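Local coordinates for TRAP-type C4-dicarboxylate:H+ symport system substrate-binding component DctP (Shewanella oneidensis, PDB 4MX6), which binds succinate in the periplasm and probably delivers C4-dicarboxylates to a TRAP-type proton symporter as its substrate-binding component, at residues F115-P118 / F119-N122; F161-N164 / T165-Q169; R179-S183 / D184-A188. One frame throughout, in Å; residues are numbered along the deposited sequence.

How the contacts relate
All three contacts are local, each made within one unbroken run of chain. Contacts 1 and 3 lie deep in the protein, their centres about 13 and 12 Å from the centre of the chain, and touch each other: D116 OD2 probably hydrogen-bonds S183 OG at 2.7 Å, while D116 and L117 pack on V185. Contact 2 stands farther out, its centre about 21 Å away, with buried apolar residues behind a partly exposed turn. Their chemistry follows their places. Residues 115-122 form a turn dominated by hydrocarbon, 161-169 fold a leucine back on a strand without a hydrogen bond between its halves, and 179-188 combine a capped helix start with apolar packing beside the succinate site.

Contact 1: residues F115-P118 / F119-N122; sequences FDLP and FLFN
L117 and L120 meet across a reversal of the chain, their CB atoms 4.1 Å apart, with L120 CB also 3.5 Å from L117 O. With CG anti to the backbone N (chi1 180°), L120 brings its CD2 to 4.2 Å from L117 CB. This is the compact part of the contact. The F115 and F121 rings make a separate meeting: they cross at an oblique angle and come closest at CD1 of F115 and CE2 of F121, 4.0 Å. L120 CG sits 4.1 Å above the centre of the F121 ring and so covers one of its faces. The reversal is a type II beta turn from L117 to L120, with F119 at its third position in a left-handed backbone conformation (phi 62°). Its closing bond, L120 N to L117 O at 3.4 Å, is weak. P118 CB comes within 4.2 Å of F119 CD2, and the F119 side chain also packs against R308, W311 and V312 of helix 305-326. An alanine here would lose that ring and is likely to leave a gap against W311 and V312. L120 and F121 lean on helix 328-337 instead. The loose side is at the far end, where the exposed N122 side chain makes no contact with 115-118, though its backbone N is bonded to N338 OD1.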
loop_
_atom_site.group_PDB
_atom_site.type_symbol
_atom_site.label_atom_id
_atom_site.label_comp_id
_atom_site.label_asym_id
_atom_site.label_seq_id
_atom_site.Cartn_x
_atom_site.Cartn_y
_atom_site.Cartn_z
ATOM N N PHE A 115 -5.542 8.344 3.791
ATOM C CA PHE A 115 -4.193 7.822 3.678
ATOM C C PHE A 115 -3.496 8.175 2.365
ATOM O O PHE A 115 -2.272 8.122 2.294
ATOM C CB PHE A 115 -4.198 6.305 3.873
ATOM C CG PHE A 115 -4.321 5.873 5.310
ATOM C CD1 PHE A 115 -3.244 6.000 6.178
ATOM C CD2 PHE A 115 -5.501 5.302 5.779
ATOM C CE1 PHE A 115 -3.348 5.576 7.485
ATOM C CE2 PHE A 115 -5.605 4.875 7.091
ATOM C CZ PHE A 115 -4.524 5.013 7.944
ATOM N N ASP A 116 -4.267 8.498 1.327
ATOM C CA ASP A 116 -3.718 8.804 0.011
ATOM C C ASP A 116 -3.329 10.269 -0.156
ATOM O O ASP A 116 -2.743 10.632 -1.165
ATOM C CB ASP A 116 -4.745 8.469 -1.067
ATOM C CG ASP A 116 -4.840 6.990 -1.370
ATOM O OD1 ASP A 116 -3.944 6.243 -0.934
ATOM O OD2 ASP A 116 -5.808 6.591 -2.065
ATOM N N LEU A 117 -3.702 11.132 0.785
ATOM C CA LEU A 117 -3.478 12.569 0.582
ATOM C C LEU A 117 -1.980 12.885 0.458
ATOM O O LEU A 117 -1.172 12.452 1.284
ATOM C CB LEU A 117 -4.122 13.389 1.700
ATOM C CG LEU A 117 -5.654 13.344 1.734
ATOM C CD1 LEU A 117 -6.179 14.109 2.929
ATOM C CD2 LEU A 117 -6.268 13.895 0.454
ATOM N N PRO A 118 -1.604 13.647 -0.574
ATOM C CA PRO A 118 -0.174 13.859 -0.805
ATOM C C PRO A 118 0.477 14.737 0.261
ATOM O O PRO A 118 -0.051 15.790 0.619
ATOM C CB PRO A 118 -0.144 14.524 -2.183
ATOM C CG PRO A 118 -1.546 15.093 -2.373
ATOM C CD PRO A 118 -2.438 14.132 -1.690
ATOM N N PHE A 119 1.619 14.283 0.753
ATOM C CA PHE A 119 2.415 14.973 1.763
ATOM C C PHE A 119 1.676 15.149 3.103
ATOM O O PHE A 119 2.051 15.987 3.922
ATOM C CB PHE A 119 2.931 16.325 1.242
ATOM C CG PHE A 119 3.867 16.199 0.064
ATOM C CD1 PHE A 119 5.178 15.807 0.243
ATOM C CD2 PHE A 119 3.428 16.477 -1.218
ATOM C CE1 PHE A 119 6.031 15.694 -0.850
ATOM C CE2 PHE A 119 4.281 16.359 -2.299
ATOM C CZ PHE A 119 5.581 15.974 -2.109
ATOM N N LEU A 120 0.668 14.328 3.363
ATOM C CA LEU A 120 -0.010 14.382 4.654
ATOM C C LEU A 120 0.912 13.957 5.799
ATOM O O LEU A 120 0.973 14.620 6.840
ATOM C CB LEU A 120 -1.267 13.516 4.621
ATOM C CG LEU A 120 -2.088 13.470 5.913
ATOM C CD1 LEU A 120 -2.525 14.861 6.370
ATOM C CD2 LEU A 120 -3.291 12.556 5.695
ATOM N N PHE A 121 1.586 12.825 5.614
ATOM C CA PHE A 121 2.490 12.288 6.618
ATOM C C PHE A 121 3.937 12.555 6.234
ATOM O O PHE A 121 4.348 12.325 5.093
ATOM C CB PHE A 121 2.290 10.780 6.750
ATOM C CG PHE A 121 0.891 10.398 7.117
ATOM C CD1 PHE A 121 0.406 10.607 8.398
ATOM C CD2 PHE A 121 0.047 9.829 6.181
ATOM C CE1 PHE A 121 -0.896 10.251 8.737
ATOM C CE2 PHE A 121 -1.256 9.476 6.529
ATOM C CZ PHE A 121 -1.715 9.704 7.807
ATOM N N ASN A 122 4.720 13.049 7.184
ATOM C CA ASN A 122 6.119 13.353 6.908
ATOM C C ASN A 122 6.916 12.083 6.636
ATOM O O ASN A 122 7.814 12.049 5.775
ATOM C CB ASN A 122 6.774 14.063 8.095
ATOM C CG ASN A 122 6.261 15.475 8.301
ATOM O OD1 ASN A 122 5.622 16.050 7.422
ATOM N ND2 ASN A 122 6.555 16.049 9.466
#

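Contact 2: residues F161-N164 / T165-Q169; sequences FTAN and TPLKQ
F161 to A163 run as the end of a strand; the chain then turns at N164, with T165 already extended, and comes back alongside, so that the CA atoms of F161 and L167 are 7.5 Å apart. No hydrogen bond joins the outgoing and returning arms, and what bridges them is a single leucine. L167 points its side chain at the strand and lays CD1 3.6 Å from F161 CB and 3.9 Å from A163 CB, touching both. The L167 and F161 side chains cross at about a right angle. The backbone directs F161 CB at the leucine; chi1 (-64°, CG beside the backbone N) turns only the ring, leaving CG 4.1 Å from L167 CD1, and that ring stacks with the one of H241. T162, between the two, points the other way, and its OG1 bonds Q233 and Q217. The bend is held from outside: N164 OD1 accepts from S234 N, and L167 N donates to T237 OG1. The T162 side chain lies about 11 Å from the bound succinate. The arrangement is a chain reversal at a strand end, with L167 covering F161 and A163, where strand 160-163 runs between strands 217-219 and 235-237 inside a mixed sheet.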
loop_
_atom_site.group_PDB
_atom_site.type_symbol
_atom_site.label_atom_id
_atom_site.label_comp_id
_atom_site.label_asym_id
_atom_site.label_seq_id
_atom_site.Cartn_x
_atom_site.Cartn_y
_atom_site.Cartn_z
ATOM N N PHE A 161 8.471 8.994 -6.849
ATOM C CA PHE A 161 8.119 9.035 -8.265
ATOM C C PHE A 161 9.205 8.369 -9.118
ATOM O O PHE A 161 10.398 8.522 -8.845
ATOM C CB PHE A 161 8.023 10.478 -8.775
ATOM C CG PHE A 161 6.941 11.316 -8.151
ATOM C CD1 PHE A 161 5.597 10.964 -8.239
ATOM C CD2 PHE A 161 7.269 12.510 -7.539
ATOM C CE1 PHE A 161 4.613 11.785 -7.693
ATOM C CE2 PHE A 161 6.296 13.327 -7.008
ATOM C CZ PHE A 161 4.971 12.962 -7.079
ATOM N N THR A 162 8.792 7.689 -10.181
ATOM C CA THR A 162 9.717 7.348 -11.256
ATOM C C THR A 162 9.164 7.871 -12.566
ATOM O O THR A 162 7.943 8.006 -12.737
ATOM C CB THR A 162 9.987 5.824 -11.370
ATOM O OG1 THR A 162 8.822 5.143 -11.848
ATOM C CG2 THR A 162 10.374 5.244 -10.029
ATOM N N ALA A 163 10.080 8.165 -13.488
ATOM C CA ALA A 163 9.735 8.551 -14.850
ATOM C C ALA A 163 11.006 8.457 -15.678
ATOM O O ALA A 163 12.018 7.901 -15.217
ATOM C CB ALA A 163 9.158 9.969 -14.872
ATOM N N ASN A 164 10.976 8.997 -16.894
ATOM C CA ASN A 164 12.170 9.035 -17.734
ATOM C C ASN A 164 12.766 10.436 -17.804
ATOM O O ASN A 164 13.486 10.783 -18.720
ATOM C CB ASN A 164 11.855 8.440 -19.102
ATOM C CG ASN A 164 11.428 7.001 -18.985
ATOM O OD1 ASN A 164 12.121 6.196 -18.365
ATOM N ND2 ASN A 164 10.275 6.673 -19.536
ATOM N N THR A 165 12.499 11.205 -16.751
ATOM C CA THR A 165 13.016 12.555 -16.584
ATOM C C THR A 165 12.988 12.869 -15.083
ATOM O O THR A 165 12.185 12.295 -14.349
ATOM C CB THR A 165 12.148 13.555 -17.370
ATOM O OG1 THR A 165 12.836 14.807 -17.501
ATOM C CG2 THR A 165 10.804 13.761 -16.692
ATOM N N PRO A 166 13.887 13.754 -14.609
ATOM C CA PRO A 166 13.812 14.170 -13.204
ATOM C C PRO A 166 12.513 14.894 -12.907
ATOM O O PRO A 166 12.008 15.637 -13.752
ATOM C CB PRO A 166 14.989 15.138 -13.049
ATOM C CG PRO A 166 15.909 14.820 -14.153
ATOM C CD PRO A 166 15.066 14.313 -15.290
ATOM N N LEU A 167 11.994 14.711 -11.704
ATOM C CA LEU A 167 10.763 15.384 -11.293
ATOM C C LEU A 167 11.048 16.362 -10.141
ATOM O O LEU A 167 10.447 16.320 -9.056
ATOM C CB LEU A 167 9.671 14.357 -10.966
ATOM C CG LEU A 167 9.270 13.526 -12.203
ATOM C CD1 LEU A 167 8.490 12.294 -11.793
ATOM C CD2 LEU A 167 8.478 14.355 -13.197
ATOM N N LYS A 168 11.969 17.273 -10.434
ATOM C CA LYS A 168 12.455 18.240 -9.466
ATOM C C LYS A 168 11.381 19.211 -9.014
ATOM O O LYS A 168 11.345 19.617 -7.854
ATOM C CB LYS A 168 13.596 19.043 -10.089
ATOM C CG LYS A 168 14.912 18.302 -10.128
ATOM C CD LYS A 168 15.483 18.238 -8.724
ATOM C CE LYS A 168 16.988 18.154 -8.721
ATOM N NZ LYS A 168 17.508 18.480 -7.365
ATOM N N GLN A 169 10.515 19.587 -9.943
ATOM C CA GLN A 169 9.446 20.534 -9.660
ATOM C C GLN A 169 8.166 20.035 -10.281
ATOM O O GLN A 169 8.197 19.259 -11.242
ATOM C CB GLN A 169 9.778 21.910 -10.225
ATOM C CG GLN A 169 11.025 22.528 -9.630
ATOM C CD GLN A 169 11.437 23.797 -10.333
ATOM O OE1 GLN A 169 12.047 23.755 -11.398
ATOM N NE2 GLN A 169 11.110 24.938 -9.740
#

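Contact 3: residues R179-S183 / D184-A188; sequences RVMAS and DVLAA
A chi1 of 162° swings S183 OG away from its own N and over the start of the helix, where it accepts from L186 N at 3.1 Å, a nearly straight bond of 165°. S183 is the N-cap. Its carbonyl O then takes A187 N at 3.1 Å, starting the helical bonding. The same hydroxyl also meets the D116 carboxylate, so this buried oxygen is gripped both by the helix and by the 115-122 turn; E106 adds only a weak bond. L186 packs against the cap, its CG 3.5 Å from S183 OG. Its CD1 meets M181 CE at 3.8 Å where the M181 chain bends at chi3 (-79°), the two side chains crossing at a slant. The V180 and L186 side chains run antiparallel alongside each other, V180 CG1 lying 4.0 Å from L186 CB. R179, whose guanidinium has M181 N over one face, hydrogen-bonds the succinate through NH2, and M181 also borders that ligand. The whole is the strand-to-helix corner of a beta-alpha-beta unit: strand 177-180 pairs with parallel strand 196-199, where D184 finds K199 for a salt bridge, and helix 184-191 rests through V185 and A188 on helix 305-326.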
loop_
_atom_site.group_PDB
_atom_site.type_symbol
_atom_site.label_atom_id
_atom_site.label_comp_id
_atom_site.label_asym_id
_atom_site.label_seq_id
_atom_site.Cartn_x
_atom_site.Cartn_y
_atom_site.Cartn_z
ATOM N N ARG A 179 0.727 5.724 -14.151
ATOM C CA ARG A 179 -0.159 4.731 -13.556
ATOM C C ARG A 179 -0.398 5.101 -12.101
ATOM O O ARG A 179 0.511 5.558 -11.408
ATOM C CB ARG A 179 0.448 3.339 -13.634
ATOM C CG ARG A 179 -0.397 2.246 -12.968
ATOM C CD ARG A 179 0.031 1.964 -11.529
ATOM N NE ARG A 179 -0.826 0.951 -10.907
ATOM C CZ ARG A 179 -0.595 0.407 -9.717
ATOM N NH1 ARG A 179 -1.465 -0.454 -9.212
ATOM N NH2 ARG A 179 0.482 0.727 -9.024
ATOM N N VAL A 180 -1.623 4.865 -11.647
ATOM C CA VAL A 180 -1.973 4.934 -10.232
ATOM C C VAL A 180 -2.716 3.659 -9.833
ATOM O O VAL A 180 -3.390 3.016 -10.645
ATOM C CB VAL A 180 -2.835 6.174 -9.871
ATOM C CG1 VAL A 180 -2.002 7.441 -9.967
ATOM C CG2 VAL A 180 -4.091 6.245 -10.726
ATOM N N MET A 181 -2.600 3.327 -8.550
ATOM C CA MET A 181 -3.552 2.429 -7.915
ATOM C C MET A 181 -4.956 2.995 -8.121
ATOM O O MET A 181 -5.125 4.192 -8.362
ATOM C CB MET A 181 -3.236 2.302 -6.422
ATOM C CG MET A 181 -1.882 1.654 -6.148
ATOM S SD MET A 181 -1.469 1.467 -4.403
ATOM C CE MET A 181 -0.930 3.121 -3.964
ATOM N N ALA A 182 -5.973 2.150 -7.993
ATOM C CA ALA A 182 -7.336 2.563 -8.318
ATOM C C ALA A 182 -7.957 3.430 -7.219
ATOM O O ALA A 182 -8.776 2.972 -6.431
ATOM C CB ALA A 182 -8.197 1.360 -8.619
ATOM N N SER A 183 -7.548 4.692 -7.199
ATOM C CA SER A 183 -7.924 5.672 -6.190
ATOM C C SER A 183 -8.220 7.009 -6.839
ATOM O O SER A 183 -7.397 7.546 -7.576
ATOM C CB SER A 183 -6.769 5.863 -5.217
ATOM O OG SER A 183 -6.923 7.071 -4.490
ATOM N N ASP A 184 -9.387 7.565 -6.544
ATOM C CA ASP A 184 -9.711 8.920 -6.990
ATOM C C ASP A 184 -8.753 9.973 -6.406
ATOM O O ASP A 184 -8.491 11.001 -7.037
ATOM C CB ASP A 184 -11.138 9.304 -6.585
ATOM C CG ASP A 184 -12.207 8.547 -7.347
ATOM O OD1 ASP A 184 -11.932 8.058 -8.457
ATOM O OD2 ASP A 184 -13.354 8.496 -6.838
ATOM N N VAL A 185 -8.270 9.752 -5.185
ATOM C CA VAL A 185 -7.355 10.717 -4.587
ATOM C C VAL A 185 -6.035 10.717 -5.370
ATOM O O VAL A 185 -5.482 11.786 -5.655
ATOM C CB VAL A 185 -7.087 10.419 -3.089
ATOM C CG1 VAL A 185 -6.033 11.369 -2.545
ATOM C CG2 VAL A 185 -8.369 10.535 -2.266
ATOM N N LEU A 186 -5.528 9.531 -5.719
ATOM C CA LEU A 186 -4.260 9.467 -6.440
ATOM C C LEU A 186 -4.403 10.024 -7.857
ATOM O O LEU A 186 -3.493 10.671 -8.367
ATOM C CB LEU A 186 -3.692 8.045 -6.427
ATOM C CG LEU A 186 -3.464 7.522 -5.008
ATOM C CD1 LEU A 186 -2.924 6.112 -5.070
ATOM C CD2 LEU A 186 -2.524 8.425 -4.214
ATOM N N ALA A 187 -5.557 9.825 -8.487
ATOM C CA ALA A 187 -5.800 10.458 -9.781
ATOM C C ALA A 187 -5.749 11.980 -9.617
ATOM O O ALA A 187 -5.135 12.685 -10.421
ATOM C CB ALA A 187 -7.130 10.022 -10.355
ATOM N N ALA A 188 -6.399 12.492 -8.578
ATOM C CA ALA A 188 -6.430 13.927 -8.331
ATOM C C ALA A 188 -5.033 14.486 -8.053
ATOM O O ALA A 188 -4.712 15.607 -8.470
ATOM C CB ALA A 188 -7.373 14.245 -7.184
#